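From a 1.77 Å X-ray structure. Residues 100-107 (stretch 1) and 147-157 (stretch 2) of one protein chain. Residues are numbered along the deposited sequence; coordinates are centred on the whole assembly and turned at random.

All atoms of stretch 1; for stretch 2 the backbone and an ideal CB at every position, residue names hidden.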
ATOM      1  N   MET A 100       0.138  19.358  -5.392  1.00 33.22           N
ATOM      2  CA  MET A 100       1.173  20.392  -5.252  1.00 37.48           C
ATOM      3  C   MET A 100       1.727  20.274  -3.844  1.00 38.81           C
ATOM      4  O   MET A 100       1.312  20.977  -2.925  1.00 39.66           O
ATOM      5  CB  MET A 100       0.672  21.803  -5.582  1.00 38.69           C
ATOM      6  CG  MET A 100       1.016  22.219  -7.004  1.00 39.90           C
ATOM      7  SD  MET A 100       0.428  23.838  -7.484  1.00 42.90           S
ATOM      8  CE  MET A 100       1.824  24.857  -7.004  1.00 43.26           C
ATOM      9  N   GLU A 101       2.677  19.353  -3.724  1.00 40.92           N
ATOM     10  CA  GLU A 101       3.124  18.758  -2.469  1.00 42.14           C
ATOM     11  C   GLU A 101       4.189  19.587  -1.747  1.00 44.20           C
ATOM     12  O   GLU A 101       5.382  19.446  -2.019  1.00 45.54           O
ATOM     13  CB  GLU A 101       3.705  17.375  -2.776  1.00 41.82           C
ATOM     14  CG  GLU A 101       4.460  17.336  -4.110  1.00 44.83           C
ATOM     15  CD  GLU A 101       5.550  16.291  -4.150  1.00 46.23           C
ATOM     16  OE1 GLU A 101       5.220  15.090  -4.153  1.00 46.40           O
ATOM     17  OE2 GLU A 101       6.738  16.679  -4.200  1.00 48.98           O
ATOM     18  N   GLU A 102       3.754  20.439  -0.828  1.00 44.85           N
ATOM     19  CA  GLU A 102       4.677  21.099   0.084  1.00 46.31           C
ATOM     20  C   GLU A 102       4.363  20.683   1.525  1.00 45.14           C
ATOM     21  O   GLU A 102       4.958  21.195   2.478  1.00 46.56           O
ATOM     22  CB  GLU A 102       4.629  22.622  -0.096  1.00 48.00           C
ATOM     23  CG  GLU A 102       5.989  23.316   0.041  1.00 51.75           C
ATOM     24  CD  GLU A 102       6.859  23.223  -1.213  1.00 54.20           C
ATOM     25  OE1 GLU A 102       6.693  22.276  -2.014  1.00 54.70           O
ATOM     26  OE2 GLU A 102       7.727  24.105  -1.392  1.00 57.20           O
ATOM     27  N   ASP A 103       3.429  19.739   1.660  1.00 42.80           N
ATOM     28  CA  ASP A 103       3.053  19.130   2.937  1.00 41.14           C
ATOM     29  C   ASP A 103       1.979  18.080   2.710  1.00 38.32           C
ATOM     30  O   ASP A 103       0.848  18.241   3.158  1.00 38.61           O
ATOM     31  CB  ASP A 103       2.526  20.160   3.942  1.00 42.39           C
ATOM     32  CG  ASP A 103       3.530  20.486   5.026  1.00 44.77           C
ATOM     33  OD1 ASP A 103       3.924  19.567   5.778  1.00 46.45           O
ATOM     34  OD2 ASP A 103       3.912  21.667   5.129  1.00 47.89           O
ATOM     35  N   LYS A 104       2.328  17.025   1.988  1.00 35.56           N
ATOM     36  CA  LYS A 104       1.518  15.800   1.942  1.00 31.83           C
ATOM     37  C   LYS A 104       0.719  15.611   3.227  1.00 29.36           C
ATOM     38  O   LYS A 104       1.205  15.928   4.314  1.00 30.21           O
ATOM     39  CB  LYS A 104       2.435  14.606   1.749  1.00 32.01           C
ATOM     40  CG  LYS A 104       3.284  14.718   0.516  1.00 33.78           C
ATOM     41  CD  LYS A 104       4.066  13.468   0.277  1.00 33.95           C
ATOM     42  CE  LYS A 104       4.446  13.396  -1.182  1.00 35.96           C
ATOM     43  NZ  LYS A 104       3.318  12.834  -1.965  1.00 33.85           N
ATOM     44  N   GLU A 105      -0.505  15.102   3.099  1.00 25.78           N
ATOM     45  CA  GLU A 105      -1.373  14.901   4.254  1.00 22.77           C
ATOM     46  C   GLU A 105      -1.997  13.519   4.186  1.00 20.15           C
ATOM     47  O   GLU A 105      -2.449  13.091   3.125  1.00 18.31           O
ATOM     48  CB  GLU A 105      -2.484  15.960   4.340  1.00 23.17           C
ATOM     49  CG  GLU A 105      -3.230  15.921   5.699  1.00 23.12           C
ATOM     50  CD  GLU A 105      -4.398  16.901   5.824  1.00 23.82           C
ATOM     51  OE1 GLU A 105      -4.533  17.809   4.972  1.00 24.16           O
ATOM     52  OE2 GLU A 105      -5.179  16.763   6.803  1.00 25.87           O
ATOM     53  N   GLY A 106      -2.007  12.837   5.323  1.00 18.14           N
ATOM     54  CA  GLY A 106      -2.681  11.550   5.421  1.00 16.64           C
ATOM     55  C   GLY A 106      -3.087  11.171   6.830  1.00 15.72           C
ATOM     56  O   GLY A 106      -2.806  11.882   7.800  1.00 16.60           O
ATOM     57  N   VAL A 107      -3.739  10.023   6.936  1.00 14.43           N
ATOM     58  CA  VAL A 107      -4.285   9.543   8.198  1.00 14.06           C
ATOM     59  C   VAL A 107      -4.150   8.026   8.252  1.00 13.29           C
ATOM     60  O   VAL A 107      -4.282   7.348   7.223  1.00 12.47           O
ATOM     61  CB  VAL A 107      -5.770   9.952   8.389  1.00 14.26           C
ATOM     62  CG1 VAL A 107      -5.903  11.463   8.589  1.00 16.16           C
ATOM     63  CG2 VAL A 107      -6.657   9.466   7.235  1.00 13.12           C
ATOM     64  N   UNK A 147       9.644   8.551  -4.995  1.00 25.25           N
ATOM     65  CA  UNK A 147       9.851   9.869  -4.400  1.00 26.75           C
ATOM     66  C   UNK A 147       8.634  10.399  -3.648  1.00 26.07           C
ATOM     67  O   UNK A 147       8.784  10.966  -2.564  1.00 26.57           O
ATOM     68  CB  UNK A 147      10.242  10.867  -5.492  1.00 26.75           C
ATOM     69  N   UNK A 148       7.443  10.220  -4.221  1.00 25.42           N
ATOM     70  CA  UNK A 148       6.195  10.622  -3.557  1.00 25.09           C
ATOM     71  C   UNK A 148       6.059   9.871  -2.224  1.00 23.78           C
ATOM     72  O   UNK A 148       5.728  10.471  -1.201  1.00 24.02           O
ATOM     73  CB  UNK A 148       4.988  10.347  -4.456  1.00 25.09           C
ATOM     74  N   UNK A 149       6.348   8.567  -2.239  1.00 22.74           N
ATOM     75  CA  UNK A 149       6.235   7.728  -1.037  1.00 21.68           C
ATOM     76  C   UNK A 149       7.320   8.068  -0.016  1.00 22.11           C
ATOM     77  O   UNK A 149       7.103   7.995   1.194  1.00 21.78           O
ATOM     78  CB  UNK A 149       6.321   6.247  -1.413  1.00 21.68           C
ATOM     79  N   UNK A 150       8.508   8.402  -0.508  1.00 23.14           N
ATOM     80  CA  UNK A 150       9.616   8.777   0.353  1.00 24.28           C
ATOM     81  C   UNK A 150       9.249  10.012   1.181  1.00 24.93           C
ATOM     82  O   UNK A 150       9.454  10.042   2.392  1.00 24.83           O
ATOM     83  CB  UNK A 150      10.874   9.039  -0.478  1.00 24.28           C
ATOM     84  N   UNK A 151       8.687  11.008   0.506  1.00 25.47           N
ATOM     85  CA  UNK A 151       8.299  12.272   1.147  1.00 26.86           C
ATOM     86  C   UNK A 151       7.184  12.072   2.174  1.00 25.55           C
ATOM     87  O   UNK A 151       7.199  12.685   3.249  1.00 26.72           O
ATOM     88  CB  UNK A 151       7.850  13.282   0.089  1.00 26.86           C
ATOM     89  N   UNK A 152       6.223  11.214   1.846  1.00 23.58           N
ATOM     90  CA  UNK A 152       5.179  10.856   2.795  1.00 21.79           C
ATOM     91  C   UNK A 152       5.767  10.150   4.014  1.00 21.33           C
ATOM     92  O   UNK A 152       5.402  10.466   5.147  1.00 20.86           O
ATOM     93  CB  UNK A 152       4.131   9.967   2.122  1.00 21.79           C
ATOM     94  N   UNK A 153       6.679   9.206   3.780  1.00 21.46           N
ATOM     95  CA  UNK A 153       7.312   8.454   4.867  1.00 22.04           C
ATOM     96  C   UNK A 153       8.137   9.363   5.780  1.00 24.31           C
ATOM     97  O   UNK A 153       8.162   9.165   6.993  1.00 24.41           O
ATOM     98  CB  UNK A 153       8.202   7.349   4.294  1.00 22.04           C
ATOM     99  N   UNK A 154       8.804  10.347   5.182  1.00 25.77           N
ATOM    100  CA  UNK A 154       9.588  11.329   5.931  1.00 28.44           C
ATOM    101  C   UNK A 154       8.695  12.124   6.887  1.00 28.17           C
ATOM    102  O   UNK A 154       9.028  12.301   8.068  1.00 29.19           O
ATOM    103  CB  UNK A 154      10.311  12.277   4.972  1.00 28.44           C
ATOM    104  N   UNK A 155       7.565  12.599   6.365  1.00 27.42           N
ATOM    105  CA  UNK A 155       6.617  13.402   7.141  1.00 27.55           C
ATOM    106  C   UNK A 155       5.995  12.600   8.283  1.00 26.61           C
ATOM    107  O   UNK A 155       5.874  13.100   9.403  1.00 27.19           O
ATOM    108  CB  UNK A 155       5.515  13.943   6.228  1.00 27.55           C
ATOM    109  N   UNK A 156       5.607  11.357   8.005  1.00 25.16           N
ATOM    110  CA  UNK A 156       4.863  10.580   8.992  1.00 24.33           C
ATOM    111  C   UNK A 156       5.649   9.462   9.681  1.00 24.84           C
ATOM    112  O   UNK A 156       5.058   8.581  10.300  1.00 24.43           O
ATOM    113  CB  UNK A 156       3.636   9.968   8.313  1.00 24.33           C
ATOM    114  N   UNK A 157       6.977   9.514   9.585  1.00 26.89           N
ATOM    115  CA  UNK A 157       7.857   8.579  10.314  1.00 28.43           C
ATOM    116  C   UNK A 157       7.610   7.097   9.977  1.00 27.27           C
ATOM    117  O   UNK A 157       7.534   6.245  10.868  1.00 27.62           O
ATOM    118  CB  UNK A 157       7.675   8.783  11.819  1.00 28.43           C
TER

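Stretch 2 is helical from 147, and the segment 100-107, loop as far as Glu105 and strand from Gly106, passes along one flank of it, with Lys104 CA 6.2 Å from the CA of 152. At 147 the CB points sideways and meets nothing of stretch 1 within 5.5 Å, so many residues would serve. The deposited Gln147 donates from NE2 to OE2 of the residue at 151, 3.1 Å away.

At 148 the CB is also sideways, 4.8 Å from Glu101 OE1 and 3.9 Å from Lys104 NZ. A long polar chain, or a basic one able to answer the glutamate, would suit. It is Arg148, whose CD lies 3.4 Å from Glu101 OE1. Its NH1 forms a long salt bridge of 4.0 Å with Glu101 OE1; that oxygen sits well out of the guanidinium plane, so the attraction is purely one of charge. Water 1 joins the same pair, donating to Glu101 OE2 (3.1 Å) and weakly accepting from Arg148 NH1 (2.6 Å).

Positions 149 and 150 point away and sideways, and stretch 1 sets no preference; they are Asp149 and Trp150.

At 151 the CB faces stretch 1, 3.6 Å from Lys104 CE. The lysine invites an acidic or polar chain, while Glu101 argues against a second carboxylate. Glu151 is found: its OE1 is 3.4 Å from Lys104 CE, yet 2.9 Å from Glu101 OE1, a close approach of like charges without a hydrogen bond.

At 152 the ideal CB is 4.0 Å from Lys104 CD, and Gly106 leaves room beyond. A large apolar chain, aliphatic or aromatic, would fit. Phe152, with chi1 t, brings its ring edge to Lys104 CB and to Gly106 N, which is 3.8 Å from Phe152 CE1. A CB on Gly106 would lie 2.5 Å from Phe152 CZ, a clash.

Positions 153 and 154 are out of reach and hold Ala153 and Lys154.

At 155 the CB points toward stretch 1, 5.1 Å from Lys104 O, with Asp103 farther along. A long polar or basic chain is favoured. In Lys155, CD comes 4.3 Å from Asp103 OD1, but NZ remains 4.4 Å from that oxygen, beyond a salt bridge.

At 156 the ideal CB again points toward stretch 1 but is 7.0 Å from Gly106 N, so only a long side chain could reach that NH. An aromatic with an accepting tip suits best; glutamine would fall short. Tyr156 accepts at OH from Gly106 N (2.9 Å, 159°).

Position 157 has positive phi in a Schellman motif, which favours glycine or asparagine; Asp157 occupies it, out of reach of stretch 1.

Stretch 2, residues 147-157: QRDWEFAKKYD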
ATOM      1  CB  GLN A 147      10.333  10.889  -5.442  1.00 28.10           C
ATOM      2  CG  GLN A 147      10.735  12.231  -4.837  1.00 29.83           C
ATOM      3  CD  GLN A 147      11.875  12.124  -3.831  1.00 31.32           C
ATOM      4  OE1 GLN A 147      12.741  11.255  -3.938  1.00 33.68           O
ATOM      5  NE2 GLN A 147      11.885  13.025  -2.856  1.00 31.82           N
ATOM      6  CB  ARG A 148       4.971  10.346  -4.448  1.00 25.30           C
ATOM      7  CG  ARG A 148       5.076  10.843  -5.893  1.00 29.96           C
ATOM      8  CD  ARG A 148       4.617  12.287  -6.016  1.00 35.24           C
ATOM      9  NE  ARG A 148       4.402  12.691  -7.407  1.00 40.65           N
ATOM     10  CZ  ARG A 148       5.283  13.355  -8.155  1.00 44.55           C
ATOM     11  NH1 ARG A 148       6.466  13.704  -7.656  1.00 47.01           N
ATOM     12  NH2 ARG A 148       4.982  13.682  -9.413  1.00 46.40           N
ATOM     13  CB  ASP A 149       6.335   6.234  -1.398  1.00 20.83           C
ATOM     14  CG  ASP A 149       5.180   5.741  -2.273  1.00 20.74           C
ATOM     15  OD1 ASP A 149       4.069   6.326  -2.263  1.00 21.55           O
ATOM     16  OD2 ASP A 149       5.376   4.729  -2.966  1.00 18.40           O
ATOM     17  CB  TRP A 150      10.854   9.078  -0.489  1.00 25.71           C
ATOM     18  CG  TRP A 150      12.057   9.346   0.328  1.00 27.65           C
ATOM     19  CD1 TRP A 150      13.003   8.444   0.720  1.00 28.84           C
ATOM     20  CD2 TRP A 150      12.470  10.616   0.855  1.00 29.73           C
ATOM     21  NE1 TRP A 150      13.976   9.070   1.462  1.00 30.41           N
ATOM     22  CE2 TRP A 150      13.670  10.401   1.566  1.00 30.72           C
ATOM     23  CE3 TRP A 150      11.934  11.909   0.803  1.00 29.08           C
ATOM     24  CZ2 TRP A 150      14.360  11.441   2.213  1.00 32.64           C
ATOM     25  CZ3 TRP A 150      12.619  12.947   1.452  1.00 31.26           C
ATOM     26  CH2 TRP A 150      13.816  12.699   2.147  1.00 32.54           C
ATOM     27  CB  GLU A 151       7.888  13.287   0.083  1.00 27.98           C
ATOM     28  CG  GLU A 151       9.059  13.769  -0.770  1.00 31.61           C
ATOM     29  CD  GLU A 151       8.631  14.383  -2.097  1.00 35.06           C
ATOM     30  OE1 GLU A 151       7.445  14.271  -2.485  1.00 34.86           O
ATOM     31  OE2 GLU A 151       9.502  14.969  -2.766  1.00 38.74           O
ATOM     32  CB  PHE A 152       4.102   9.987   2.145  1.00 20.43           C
ATOM     33  CG  PHE A 152       2.855   9.849   2.987  1.00 20.34           C
ATOM     34  CD1 PHE A 152       1.859  10.825   2.940  1.00 20.61           C
ATOM     35  CD2 PHE A 152       2.685   8.752   3.832  1.00 20.40           C
ATOM     36  CE1 PHE A 152       0.706  10.705   3.724  1.00 19.16           C
ATOM     37  CE2 PHE A 152       1.533   8.625   4.618  1.00 20.74           C
ATOM     38  CZ  PHE A 152       0.547   9.602   4.557  1.00 19.20           C
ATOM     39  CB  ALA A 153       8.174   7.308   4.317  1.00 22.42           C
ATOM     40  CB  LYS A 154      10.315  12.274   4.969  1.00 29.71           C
ATOM     41  CG  LYS A 154      11.261  13.238   5.657  1.00 33.65           C
ATOM     42  CD  LYS A 154      11.790  14.300   4.700  1.00 37.90           C
ATOM     43  CE  LYS A 154      12.772  15.222   5.397  1.00 41.38           C
ATOM     44  NZ  LYS A 154      14.034  14.514   5.750  1.00 44.26           N
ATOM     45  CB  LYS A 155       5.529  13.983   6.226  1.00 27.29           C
ATOM     46  CG  LYS A 155       4.339  14.671   6.933  1.00 28.11           C
ATOM     47  CD  LYS A 155       4.736  15.845   7.796  1.00 34.48           C
ATOM     48  CE  LYS A 155       3.557  16.291   8.657  1.00 36.04           C
ATOM     49  NZ  LYS A 155       3.910  17.424   9.566  1.00 40.04           N
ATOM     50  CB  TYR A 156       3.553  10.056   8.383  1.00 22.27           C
ATOM     51  CG  TYR A 156       2.564  11.156   8.066  1.00 20.96           C
ATOM     52  CD1 TYR A 156       1.817  11.770   9.081  1.00 20.20           C
ATOM     53  CD2 TYR A 156       2.364  11.583   6.757  1.00 19.74           C
ATOM     54  CE1 TYR A 156       0.901  12.784   8.794  1.00 19.67           C
ATOM     55  CE2 TYR A 156       1.442  12.596   6.458  1.00 19.81           C
ATOM     56  CZ  TYR A 156       0.718  13.186   7.483  1.00 20.79           C
ATOM     57  OH  TYR A 156      -0.177  14.187   7.198  1.00 21.26           O
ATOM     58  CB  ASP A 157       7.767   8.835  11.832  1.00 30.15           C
ATOM     59  CG  ASP A 157       8.778   8.025  12.636  1.00 33.92           C
ATOM     60  OD1 ASP A 157       9.900   7.781  12.137  1.00 38.57           O
ATOM     61  OD2 ASP A 157       8.439   7.629  13.776  1.00 37.21           O
TER
HETATM   62  O   HOH W   1       8.126  14.403  -5.758  1.00 43.33           O
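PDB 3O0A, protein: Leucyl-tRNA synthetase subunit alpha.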